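Local coordinates for twin-arginine translocation pathway signal protein (Burkholderia phytofirmans, PDB 2RJO) that probably serves as a periplasmic sugar-binding protein, holding beta-D-galactopyranose in a pocket of its periplasmic binding protein fold, at residues L129-G143 and W190-A204. Numbering follows the deposited sequence.
With SO4 (sulfate ion), chain E.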
loop_
_atom_site.group_PDB
_atom_site.type_symbol
_atom_site.label_atom_id
_atom_site.label_comp_id
_atom_site.label_asym_id
_atom_site.label_seq_id
_atom_site.Cartn_x
_atom_site.Cartn_y
_atom_site.Cartn_z
ATOM N N LEU A 129 -17.965 -7.660 -2.967
ATOM C CA LEU A 129 -18.876 -6.990 -2.054
ATOM C C LEU A 129 -20.296 -6.948 -2.626
ATOM O O LEU A 129 -21.269 -7.244 -1.930
ATOM C CB LEU A 129 -18.385 -5.567 -1.781
ATOM C CG LEU A 129 -19.311 -4.682 -0.950
ATOM C CD1 LEU A 129 -19.366 -5.201 0.483
ATOM C CD2 LEU A 129 -18.824 -3.241 -0.973
ATOM N N PHE A 130 -20.416 -6.596 -3.902
ATOM C CA PHE A 130 -21.729 -6.521 -4.520
ATOM C C PHE A 130 -22.370 -7.892 -4.650
ATOM O O PHE A 130 -23.592 -8.010 -4.613
ATOM C CB PHE A 130 -21.640 -5.852 -5.892
ATOM C CG PHE A 130 -21.055 -4.465 -5.856
ATOM C CD1 PHE A 130 -21.156 -3.668 -4.707
ATOM C CD2 PHE A 130 -20.416 -3.942 -6.979
ATOM C CE1 PHE A 130 -20.626 -2.372 -4.685
ATOM C CE2 PHE A 130 -19.883 -2.644 -6.964
ATOM C CZ PHE A 130 -19.990 -1.861 -5.813
ATOM N N LYS A 131 -21.560 -8.932 -4.813
ATOM C CA LYS A 131 -22.125 -10.269 -4.919
ATOM C C LYS A 131 -22.769 -10.567 -3.571
ATOM O O LYS A 131 -23.912 -11.026 -3.499
ATOM C CB LYS A 131 -21.044 -11.317 -5.198
ATOM C CG LYS A 131 -20.255 -11.124 -6.485
ATOM C CD LYS A 131 -21.167 -11.019 -7.696
ATOM C CE LYS A 131 -20.395 -11.207 -9.001
ATOM N NZ LYS A 131 -19.976 -12.626 -9.183
ATOM N N SER A 132 -22.033 -10.289 -2.502
ATOM C CA SER A 132 -22.528 -10.535 -1.156
ATOM C C SER A 132 -23.849 -9.840 -0.899
ATOM O O SER A 132 -24.665 -10.325 -0.116
ATOM C CB SER A 132 -21.511 -10.064 -0.116
ATOM O OG SER A 132 -20.348 -10.863 -0.147
HETATM N N MSE A 133 -24.056 -8.702 -1.548
HETATM C CA MSE A 133 -25.282 -7.925 -1.374
HETATM C C MSE A 133 -26.413 -8.414 -2.281
HETATM O O MSE A 133 -27.511 -7.863 -2.258
HETATM C CB MSE A 133 -25.008 -6.449 -1.681
HETATM C CG MSE A 133 -24.071 -5.739 -0.716
HETATM SE SE MSE A 133 -23.486 -4.170 -1.411
HETATM C CE MSE A 133 -22.169 -3.876 -0.487
ATOM N N GLY A 134 -26.150 -9.447 -3.070
ATOM C CA GLY A 134 -27.168 -9.936 -3.985
ATOM C C GLY A 134 -27.201 -9.027 -5.204
ATOM O O GLY A 134 -28.157 -9.039 -5.979
ATOM N N GLY A 135 -26.156 -8.218 -5.353
ATOM C CA GLY A 135 -26.052 -7.313 -6.484
ATOM C C GLY A 135 -26.971 -6.110 -6.459
ATOM O O GLY A 135 -27.033 -5.348 -7.423
ATOM N N LYS A 136 -27.674 -5.918 -5.351
ATOM C CA LYS A 136 -28.615 -4.811 -5.219
ATOM C C LYS A 136 -28.479 -4.225 -3.817
ATOM O O LYS A 136 -28.232 -4.960 -2.855
ATOM C CB LYS A 136 -30.039 -5.347 -5.424
ATOM C CG LYS A 136 -31.137 -4.297 -5.471
ATOM C CD LYS A 136 -32.518 -4.959 -5.660
ATOM C CE LYS A 136 -32.956 -5.759 -4.418
ATOM N NZ LYS A 136 -33.373 -4.875 -3.272
ATOM N N GLY A 137 -28.631 -2.915 -3.692
ATOM C CA GLY A 137 -28.518 -2.322 -2.375
ATOM C C GLY A 137 -27.676 -1.069 -2.328
ATOM O O GLY A 137 -26.954 -0.749 -3.278
ATOM N N GLY A 138 -27.758 -0.364 -1.204
ATOM C CA GLY A 138 -27.013 0.868 -1.043
ATOM C C GLY A 138 -25.621 0.633 -0.508
ATOM O O GLY A 138 -25.423 -0.159 0.414
ATOM N N VAL A 139 -24.655 1.342 -1.077
ATOM C CA VAL A 139 -23.266 1.195 -0.664
ATOM C C VAL A 139 -22.567 2.508 -0.374
ATOM O O VAL A 139 -22.719 3.472 -1.113
ATOM C CB VAL A 139 -22.462 0.468 -1.750
ATOM C CG1 VAL A 139 -21.055 0.217 -1.270
ATOM C CG2 VAL A 139 -23.157 -0.833 -2.116
ATOM N N VAL A 140 -21.810 2.546 0.718
ATOM C CA VAL A 140 -21.036 3.731 1.062
ATOM C C VAL A 140 -19.574 3.333 0.844
ATOM O O VAL A 140 -19.223 2.166 1.034
ATOM C CB VAL A 140 -21.250 4.176 2.533
ATOM C CG1 VAL A 140 -22.637 4.754 2.700
ATOM C CG2 VAL A 140 -21.047 3.005 3.484
ATOM N N ALA A 141 -18.726 4.279 0.442
ATOM C CA ALA A 141 -17.320 3.969 0.192
ATOM C C ALA A 141 -16.342 4.970 0.810
ATOM O O ALA A 141 -16.553 6.185 0.756
ATOM C CB ALA A 141 -17.073 3.859 -1.304
ATOM N N LEU A 142 -15.269 4.437 1.390
ATOM C CA LEU A 142 -14.236 5.228 2.045
ATOM C C LEU A 142 -12.958 5.210 1.218
ATOM O O LEU A 142 -12.434 4.147 0.908
ATOM C CB LEU A 142 -13.961 4.660 3.436
ATOM C CG LEU A 142 -15.109 4.773 4.445
ATOM C CD1 LEU A 142 -14.980 3.676 5.492
ATOM C CD2 LEU A 142 -15.102 6.164 5.077
ATOM N N GLY A 143 -12.452 6.391 0.875
ATOM C CA GLY A 143 -11.245 6.470 0.066
ATOM C C GLY A 143 -10.001 6.964 0.777
ATOM O O GLY A 143 -10.069 7.528 1.865
ATOM N N TRP A 190 -22.866 8.344 8.469
ATOM C CA TRP A 190 -23.546 7.683 7.353
ATOM C C TRP A 190 -24.707 6.821 7.830
ATOM O O TRP A 190 -25.727 6.712 7.150
ATOM C CB TRP A 190 -22.599 6.772 6.574
ATOM C CG TRP A 190 -21.768 7.447 5.524
ATOM C CD1 TRP A 190 -22.057 8.601 4.856
ATOM C CD2 TRP A 190 -20.543 6.957 4.971
ATOM N NE1 TRP A 190 -21.087 8.859 3.920
ATOM C CE2 TRP A 190 -20.146 7.864 3.967
ATOM C CE3 TRP A 190 -19.744 5.833 5.225
ATOM C CZ2 TRP A 190 -18.977 7.680 3.214
ATOM C CZ3 TRP A 190 -18.581 5.652 4.471
ATOM C CH2 TRP A 190 -18.214 6.570 3.484
HETATM N N MSE A 191 -24.537 6.175 8.979
HETATM C CA MSE A 191 -25.592 5.322 9.519
HETATM C C MSE A 191 -26.758 6.152 10.023
HETATM O O MSE A 191 -27.901 5.717 9.990
HETATM C CB MSE A 191 -25.045 4.458 10.646
HETATM C CG MSE A 191 -24.284 3.260 10.147
HETATM SE SE MSE A 191 -23.485 2.411 11.493
HETATM C CE MSE A 191 -21.768 2.948 11.166
ATOM N N THR A 192 -26.454 7.353 10.493
ATOM C CA THR A 192 -27.482 8.249 10.985
ATOM C C THR A 192 -28.215 8.845 9.789
ATOM O O THR A 192 -29.426 9.041 9.831
ATOM C CB THR A 192 -26.868 9.394 11.820
ATOM O OG1 THR A 192 -26.544 8.911 13.133
ATOM C CG2 THR A 192 -27.845 10.561 11.924
ATOM N N ARG A 193 -27.468 9.108 8.721
ATOM C CA ARG A 193 -28.021 9.705 7.515
ATOM C C ARG A 193 -28.778 8.762 6.599
ATOM O O ARG A 193 -29.844 9.120 6.101
ATOM C CB ARG A 193 -26.912 10.382 6.711
ATOM C CG ARG A 193 -27.424 11.099 5.484
ATOM C CD ARG A 193 -26.400 12.069 4.902
ATOM N NE ARG A 193 -26.136 11.784 3.495
ATOM C CZ ARG A 193 -25.707 12.682 2.616
ATOM N NH1 ARG A 193 -25.499 13.940 2.998
ATOM N NH2 ARG A 193 -25.473 12.327 1.357
ATOM N N PHE A 194 -28.233 7.564 6.378
ATOM C CA PHE A 194 -28.842 6.575 5.484
ATOM C C PHE A 194 -29.543 5.383 6.148
ATOM O O PHE A 194 -30.363 4.717 5.512
ATOM C CB PHE A 194 -27.787 6.042 4.500
ATOM C CG PHE A 194 -27.184 7.101 3.613
ATOM C CD1 PHE A 194 -25.797 7.259 3.532
ATOM C CD2 PHE A 194 -27.997 7.951 2.866
ATOM C CE1 PHE A 194 -25.225 8.250 2.717
ATOM C CE2 PHE A 194 -27.439 8.947 2.044
ATOM C CZ PHE A 194 -26.049 9.098 1.972
ATOM N N ASN A 195 -29.213 5.091 7.401
ATOM C CA ASN A 195 -29.840 3.976 8.117
ATOM C C ASN A 195 -29.864 2.667 7.326
ATOM O O ASN A 195 -28.859 2.257 6.758
ATOM C CB ASN A 195 -31.267 4.338 8.496
ATOM C CG ASN A 195 -31.379 5.738 9.039
ATOM O OD1 ASN A 195 -31.086 6.715 8.343
ATOM N ND2 ASN A 195 -31.807 5.853 10.287
ATOM N N SER A 196 -31.030 2.026 7.281
ATOM C CA SER A 196 -31.196 0.740 6.594
ATOM C C SER A 196 -30.796 0.738 5.127
ATOM O O SER A 196 -30.550 -0.320 4.543
ATOM C CB SER A 196 -32.648 0.267 6.709
ATOM O OG SER A 196 -33.504 1.117 5.967
ATOM N N LYS A 197 -30.738 1.914 4.525
ATOM C CA LYS A 197 -30.366 2.003 3.123
ATOM C C LYS A 197 -28.963 1.453 2.858
ATOM O O LYS A 197 -28.656 1.058 1.739
ATOM C CB LYS A 197 -30.472 3.455 2.649
ATOM C CG LYS A 197 -31.900 3.988 2.684
ATOM C CD LYS A 197 -31.976 5.458 2.315
ATOM C CE LYS A 197 -31.630 6.360 3.496
ATOM N NZ LYS A 197 -32.582 6.195 4.657
ATOM N N ILE A 198 -28.124 1.413 3.892
ATOM C CA ILE A 198 -26.763 0.902 3.757
ATOM C C ILE A 198 -26.731 -0.631 3.791
ATOM O O ILE A 198 -26.934 -1.238 4.843
ATOM C CB ILE A 198 -25.851 1.431 4.891
ATOM C CG1 ILE A 198 -25.785 2.959 4.850
ATOM C CG2 ILE A 198 -24.444 0.871 4.737
ATOM C CD1 ILE A 198 -24.964 3.568 5.978
ATOM N N LYS A 199 -26.469 -1.252 2.640
ATOM C CA LYS A 199 -26.410 -2.716 2.535
ATOM C C LYS A 199 -24.974 -3.223 2.376
ATOM O O LYS A 199 -24.745 -4.417 2.194
ATOM C CB LYS A 199 -27.232 -3.195 1.329
ATOM C CG LYS A 199 -28.722 -2.909 1.418
ATOM C CD LYS A 199 -29.347 -3.617 2.610
ATOM C CE LYS A 199 -30.781 -3.152 2.834
ATOM N NZ LYS A 199 -31.397 -3.871 3.994
ATOM N N GLY A 200 -24.011 -2.310 2.433
ATOM C CA GLY A 200 -22.621 -2.697 2.293
ATOM C C GLY A 200 -21.660 -1.535 2.450
ATOM O O GLY A 200 -22.067 -0.361 2.423
ATOM N N VAL A 201 -20.379 -1.863 2.608
ATOM C CA VAL A 201 -19.335 -0.859 2.786
ATOM C C VAL A 201 -18.049 -1.268 2.075
ATOM O O VAL A 201 -17.559 -2.374 2.265
ATOM C CB VAL A 201 -18.991 -0.670 4.273
ATOM C CG1 VAL A 201 -18.010 0.493 4.434
ATOM C CG2 VAL A 201 -20.260 -0.440 5.095
ATOM N N TRP A 202 -17.518 -0.366 1.256
ATOM C CA TRP A 202 -16.269 -0.577 0.516
ATOM C C TRP A 202 -15.232 0.384 1.098
ATOM O O TRP A 202 -15.505 1.579 1.246
ATOM C CB TRP A 202 -16.466 -0.240 -0.967
ATOM C CG TRP A 202 -15.249 -0.461 -1.868
ATOM C CD1 TRP A 202 -14.947 -1.593 -2.577
ATOM C CD2 TRP A 202 -14.227 0.501 -2.208
ATOM N NE1 TRP A 202 -13.815 -1.395 -3.340
ATOM C CE2 TRP A 202 -13.355 -0.125 -3.132
ATOM C CE3 TRP A 202 -13.969 1.824 -1.822
ATOM C CZ2 TRP A 202 -12.243 0.538 -3.679
ATOM C CZ3 TRP A 202 -12.860 2.482 -2.367
ATOM C CH2 TRP A 202 -12.014 1.834 -3.287
ATOM N N ALA A 203 -14.051 -0.133 1.434
ATOM C CA ALA A 203 -12.969 0.687 1.983
ATOM C C ALA A 203 -11.705 0.548 1.124
ATOM O O ALA A 203 -11.341 -0.563 0.710
ATOM C CB ALA A 203 -12.670 0.280 3.419
ATOM N N ALA A 204 -11.041 1.674 0.855
ATOM C CA ALA A 204 -9.835 1.675 0.028
ATOM C C ALA A 204 -8.631 0.946 0.650
ATOM O O ALA A 204 -7.651 0.692 -0.043
ATOM C CB ALA A 204 -9.455 3.112 -0.348
HETATM S S SO4 E . -21.701 14.002 0.217
HETATM O O1 SO4 E . -22.966 13.241 0.372
HETATM O O2 SO4 E . -20.960 13.556 -0.993
HETATM O O3 SO4 E . -20.828 13.785 1.402
HETATM O O4 SO4 E . -22.047 15.447 0.099
#
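With CG turned anti to its carbonyl carbon (chi1 -84°), Trp190 lays its indole against strand 137-143, where Val140, its CG1 likewise anti to the carbonyl carbon (chi1 -71°), sets CB over one face of the six-membered ring, CG1 above CD2 and CG2 beyond the rim at CE3. Val140 CB stands 3.6 Å from the centroid of that Trp190 ring, a CH-pi contact. The far rim passes Leu142, whose CD2 comes within 3.5 Å of Trp190 CH2, while Ala141 O lies at the ring edge near its plane. NE1 bonds Asp172 OD2 on strand 168-175, which together with these neighbours helps to hold the ring's rotation. Val140 CG2 also meets Val201 CG2 at 3.9 Å, and Met187 of helix 180-194 covers both valines.

On the other face of the sheet, Ala141 CB packs 3.7 Å from Trp202 CE3, and Leu129 CD2 reaches Trp202 CB from helix 118-132. Regular parallel pairing joins Val140-Leu142 to Val201-Ala203: Trp202 donates its N-H to Val140 O (3.1 Å, 171° at the hydrogen) and accepts Leu142 N on its own O (2.9 Å). Toward Gly200 it slackens, Val140 N to Gly200 O being weak. Helices on both sides of a parallel sheet make this the three-layer alpha/beta core of one periplasmic binding protein lobe; strand 198-203 runs on to Ala204, whose O accepts a bond from Arg154 of the galactose pocket.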